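Local coordinates for ABC transporter, substrate-binding protein (Streptococcus pneumoniae, PDB 5G5Y), which captures short- and long-chain fructooligosaccharides such as kestose, nystose and inulin, but not sucrose, for import by the FusABC-MsmK ABC transporter, at the calcium ion site. Coordinates in Å, arbitrary orientation; residue numbers count along the deposited sequence, not the author numbering.

Contact 1: the calcium ion site. Residues 219-221, 223-224. With CA (calcium ion), chain B.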
loop_
_atom_site.group_PDB
_atom_site.type_symbol
_atom_site.label_atom_id
_atom_site.label_comp_id
_atom_site.label_asym_id
_atom_site.label_seq_id
_atom_site.Cartn_x
_atom_site.Cartn_y
_atom_site.Cartn_z
ATOM N N ASP A 219 -7.829 -14.526 -11.505
ATOM C CA ASP A 219 -9.242 -14.771 -11.138
ATOM C C ASP A 219 -9.904 -13.504 -10.619
ATOM O O ASP A 219 -9.417 -12.864 -9.671
ATOM C CB ASP A 219 -9.281 -15.904 -10.094
ATOM C CG ASP A 219 -10.707 -16.328 -9.685
ATOM O OD1 ASP A 219 -11.664 -16.125 -10.446
ATOM O OD2 ASP A 219 -10.859 -16.907 -8.591
ATOM N N PHE A 220 -11.008 -13.109 -11.260
ATOM C CA PHE A 220 -11.821 -11.984 -10.779
ATOM C C PHE A 220 -12.651 -12.486 -9.613
ATOM O O PHE A 220 -13.392 -13.452 -9.754
ATOM C CB PHE A 220 -12.699 -11.423 -11.883
ATOM C CG PHE A 220 -13.388 -10.152 -11.522
ATOM C CD1 PHE A 220 -12.687 -8.974 -11.489
ATOM C CD2 PHE A 220 -14.763 -10.143 -11.253
ATOM C CE1 PHE A 220 -13.329 -7.782 -11.197
ATOM C CE2 PHE A 220 -15.402 -8.946 -10.933
ATOM C CZ PHE A 220 -14.669 -7.781 -10.919
ATOM N N THR A 221 -12.477 -11.905 -8.440
ATOM C CA THR A 221 -13.061 -12.487 -7.248
ATOM C C THR A 221 -14.553 -12.202 -7.103
ATOM O O THR A 221 -15.270 -12.954 -6.462
ATOM C CB THR A 221 -12.345 -11.981 -6.000
ATOM O OG1 THR A 221 -12.369 -10.562 -6.019
ATOM C CG2 THR A 221 -10.900 -12.473 -5.965
ATOM N N ASP A 223 -17.150 -12.275 -9.166
ATOM C CA ASP A 223 -18.182 -13.109 -9.833
ATOM C C ASP A 223 -18.108 -14.597 -9.436
ATOM O O ASP A 223 -18.676 -15.424 -10.120
ATOM C CB ASP A 223 -18.083 -12.951 -11.351
ATOM C CG ASP A 223 -16.816 -13.581 -11.934
ATOM O OD1 ASP A 223 -15.903 -13.947 -11.129
ATOM O OD2 ASP A 223 -16.764 -13.698 -13.183
ATOM N N ASN A 224 -17.407 -14.922 -8.338
ATOM C CA ASN A 224 -17.246 -16.309 -7.889
ATOM C C ASN A 224 -18.434 -16.697 -6.976
ATOM O O ASN A 224 -18.910 -15.877 -6.198
ATOM C CB ASN A 224 -15.964 -16.450 -7.055
ATOM C CG ASN A 224 -14.700 -16.340 -7.885
ATOM O OD1 ASN A 224 -14.703 -16.549 -9.127
ATOM N ND2 ASN A 224 -13.596 -16.074 -7.217
HETATM CA CA CA B . -13.929 -15.421 -10.976
HETATM O O HOH W 1 -13.463 -17.635 -11.513
HETATM O O HOH W 2 -12.672 -14.692 -13.114
HETATM O O HOH W 3 -15.201 -16.829 -12.575
#

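Contact 2: the calcium ion site. Residues 171, 173-180. With CA (calcium ion), chain C.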
loop_
_atom_site.group_PDB
_atom_site.type_symbol
_atom_site.label_atom_id
_atom_site.label_comp_id
_atom_site.label_asym_id
_atom_site.label_seq_id
_atom_site.Cartn_x
_atom_site.Cartn_y
_atom_site.Cartn_z
ATOM N N ASP A 171 -24.638 -7.085 27.057
ATOM C CA ASP A 171 -24.095 -5.917 27.732
ATOM C C ASP A 171 -22.687 -6.162 28.338
ATOM O O ASP A 171 -22.487 -6.014 29.548
ATOM C CB ASP A 171 -25.104 -5.401 28.783
ATOM C CG ASP A 171 -24.661 -4.101 29.446
ATOM O OD1 ASP A 171 -24.115 -3.212 28.735
ATOM O OD2 ASP A 171 -24.873 -3.966 30.686
ATOM N N ASN A 173 -19.963 -4.380 28.273
ATOM C CA ASN A 173 -19.362 -3.227 28.970
ATOM C C ASN A 173 -20.093 -2.841 30.288
ATOM O O ASN A 173 -19.727 -1.859 30.918
ATOM C CB ASN A 173 -19.172 -2.025 28.031
ATOM C CG ASN A 173 -20.464 -1.296 27.707
ATOM O OD1 ASN A 173 -21.532 -1.605 28.241
ATOM N ND2 ASN A 173 -20.373 -0.332 26.804
ATOM N N GLY A 174 -21.132 -3.594 30.659
ATOM C CA GLY A 174 -21.718 -3.532 31.991
ATOM C C GLY A 174 -22.481 -2.268 32.364
ATOM O O GLY A 174 -22.745 -2.048 33.549
ATOM N N ASN A 175 -22.872 -1.454 31.385
ATOM C CA ASN A 175 -23.591 -0.196 31.667
ATOM C C ASN A 175 -25.136 -0.315 31.558
ATOM O O ASN A 175 -25.823 0.684 31.458
ATOM C CB ASN A 175 -23.031 0.938 30.788
ATOM C CG ASN A 175 -23.313 0.743 29.293
ATOM O OD1 ASN A 175 -24.011 -0.193 28.892
ATOM N ND2 ASN A 175 -22.781 1.634 28.469
ATOM N N GLY A 176 -25.670 -1.539 31.558
ATOM C CA GLY A 176 -27.113 -1.778 31.379
ATOM C C GLY A 176 -27.782 -1.235 30.113
ATOM O O GLY A 176 -29.013 -1.181 30.062
ATOM N N GLU A 177 -27.000 -0.842 29.098
ATOM C CA GLU A 177 -27.534 -0.321 27.823
ATOM C C GLU A 177 -27.145 -1.229 26.658
ATOM O O GLU A 177 -26.110 -1.907 26.718
ATOM C CB GLU A 177 -26.973 1.066 27.513
ATOM C CG GLU A 177 -27.254 2.134 28.550
ATOM C CD GLU A 177 -26.776 3.519 28.122
ATOM O OE1 GLU A 177 -26.151 3.646 27.041
ATOM O OE2 GLU A 177 -27.027 4.490 28.868
ATOM N N ALA A 178 -27.944 -1.188 25.587
ATOM C CA ALA A 178 -27.635 -1.864 24.326
ATOM C C ALA A 178 -26.861 -0.899 23.417
ATOM O O ALA A 178 -27.313 -0.520 22.333
ATOM C CB ALA A 178 -28.913 -2.352 23.646
ATOM N N ASP A 179 -25.685 -0.503 23.886
ATOM C CA ASP A 179 -24.811 0.428 23.170
ATOM C C ASP A 179 -23.709 -0.286 22.347
ATOM O O ASP A 179 -23.088 0.320 21.480
ATOM C CB ASP A 179 -24.181 1.423 24.161
ATOM C CG ASP A 179 -23.267 0.765 25.201
ATOM O OD1 ASP A 179 -23.536 -0.346 25.746
ATOM O OD2 ASP A 179 -22.266 1.417 25.543
ATOM N N GLU A 180 -23.506 -1.573 22.609
ATOM C CA GLU A 180 -22.486 -2.371 21.911
ATOM C C GLU A 180 -22.841 -2.452 20.402
ATOM O O GLU A 180 -23.994 -2.752 20.036
ATOM C CB GLU A 180 -22.386 -3.772 22.523
ATOM C CG GLU A 180 -21.697 -3.867 23.886
ATOM C CD GLU A 180 -22.591 -3.578 25.108
ATOM O OE1 GLU A 180 -23.797 -3.294 24.937
ATOM O OE2 GLU A 180 -22.082 -3.644 26.267
HETATM CA CA CA C . -23.727 -1.907 27.161
#

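Contact 1: the calcium ion site
This calcium site sits at the turn where strand 218-220 passes through the 3-10 helix 221-223 towards helix 225-239. At least seven oxygens surround the ion, and they divide into a protein part and a water part. On the protein part, the backbone carbonyl Phe220 O lies 2.4 Å from the calcium, and the amide oxygen Asn224 OD1 is at 2.3 Å. Two carboxylates grip from nearly opposite directions through one oxygen each: Asp219 OD1, 2.4 Å from the calcium, and Asp223 OD1, subtending 159° at the metal. Asp219 reaches it with CG anti to the backbone N (chi1 -176°), whereas Asp223 folds its carboxylate into the crowded position between backbone N and carbonyl carbon (chi1 69°). The Asp223 OD1 atom also lies at the edge of the Phe220 ring, in its plane.

The other hemisphere holds waters 1, 2 and 3, so the polypeptide encloses the ion incompletely. Water 2, 2.6 Å from the calcium, is steadied by Phe220 N at 3.0 Å; the same residue thus supplies a direct carbonyl ligand and a second-shell donor. Across the protein part, the Asn224 amide fixes its neighbour: ND2, with its partner close to the amide plane, donates to the non-ligating carboxylate oxygen Asp219 OD2 at 3.2 Å, meeting it from above the carboxylate plane.

Contact 2: the calcium ion site
At least seven oxygens, those seen all from the protein, bind this calcium in an approximate pentagonal bipyramid. The carboxylate oxygens Asp171 OD1 and Asp179 OD1 form the axis, opposed at 170° across the metal. Around the girdle come the amide oxygens Asn173 OD1 and Asn175 OD1, each 2.5 Å from the calcium, the backbone carbonyl Glu177 O at 2.4 Å, and both oxygens of Glu180. That last carboxylate is bidentate, with Glu180 OE1 and OE2 each 2.6 Å from the calcium; a bend at chi2 (84°) turns it so that both oxygens face the ion. The torsions differ at the two poles: Asp171 holds CG anti to its backbone N, while Asp179, like Asn173 and Asn175, takes the crowded position between backbone N and carbonyl carbon. The side chain of Glu177 points away from the ion, leaving its carbonyl to do the binding.

In the second shell, Asp179 OD2 accepts from two amides. Asn173 ND2 donates to Asp179 OD2 at 2.9 Å along its syn lone pair, almost exactly in the Asn173 amide plane; Asn175 ND2 meets the same Asp179 OD2 at 3.0 Å from above the carboxylate plane. These bonds fix the amide rotations so that both OD1 atoms face the metal. Backbone N-H groups secure the rest: Gly176 N donates to Asp171 OD2 at 2.7 Å from above the carboxylate plane, Asn173 N donates to the anti lone pair of Glu180 OE2 at 3.0 Å, and Glu177 N meets Asn175 OD1 above its carbonyl plane. Three carboxylates around one ion would probably depend on the calcium to offset their repulsion.

The ligands from 171 to 179 follow an EF-hand-like spacing, but bidentate Glu180 comes straight after Asp179, and strand 181-183 replaces an exiting helix. A calcium-binding site of this protein is essential for fructooligosaccharide translocation, and this loop is probably the one concerned.

About 40 Å separates the C-alpha centres of contact 1 and contact 2, and they share no residue. Both lie on one polypeptide, contact 2 after helix 157-169 and contact 1 just ahead of helix 225-239, so each ion probably steadies the segment next to a helix end. The distance rules out any common ligand. Each probably stabilises its own stretch of the binding protein rather than touching sugar directly. In the one-chain deposited assembly neither ion joins chains; the structure alone does not show whether either site meets the transporter subunits.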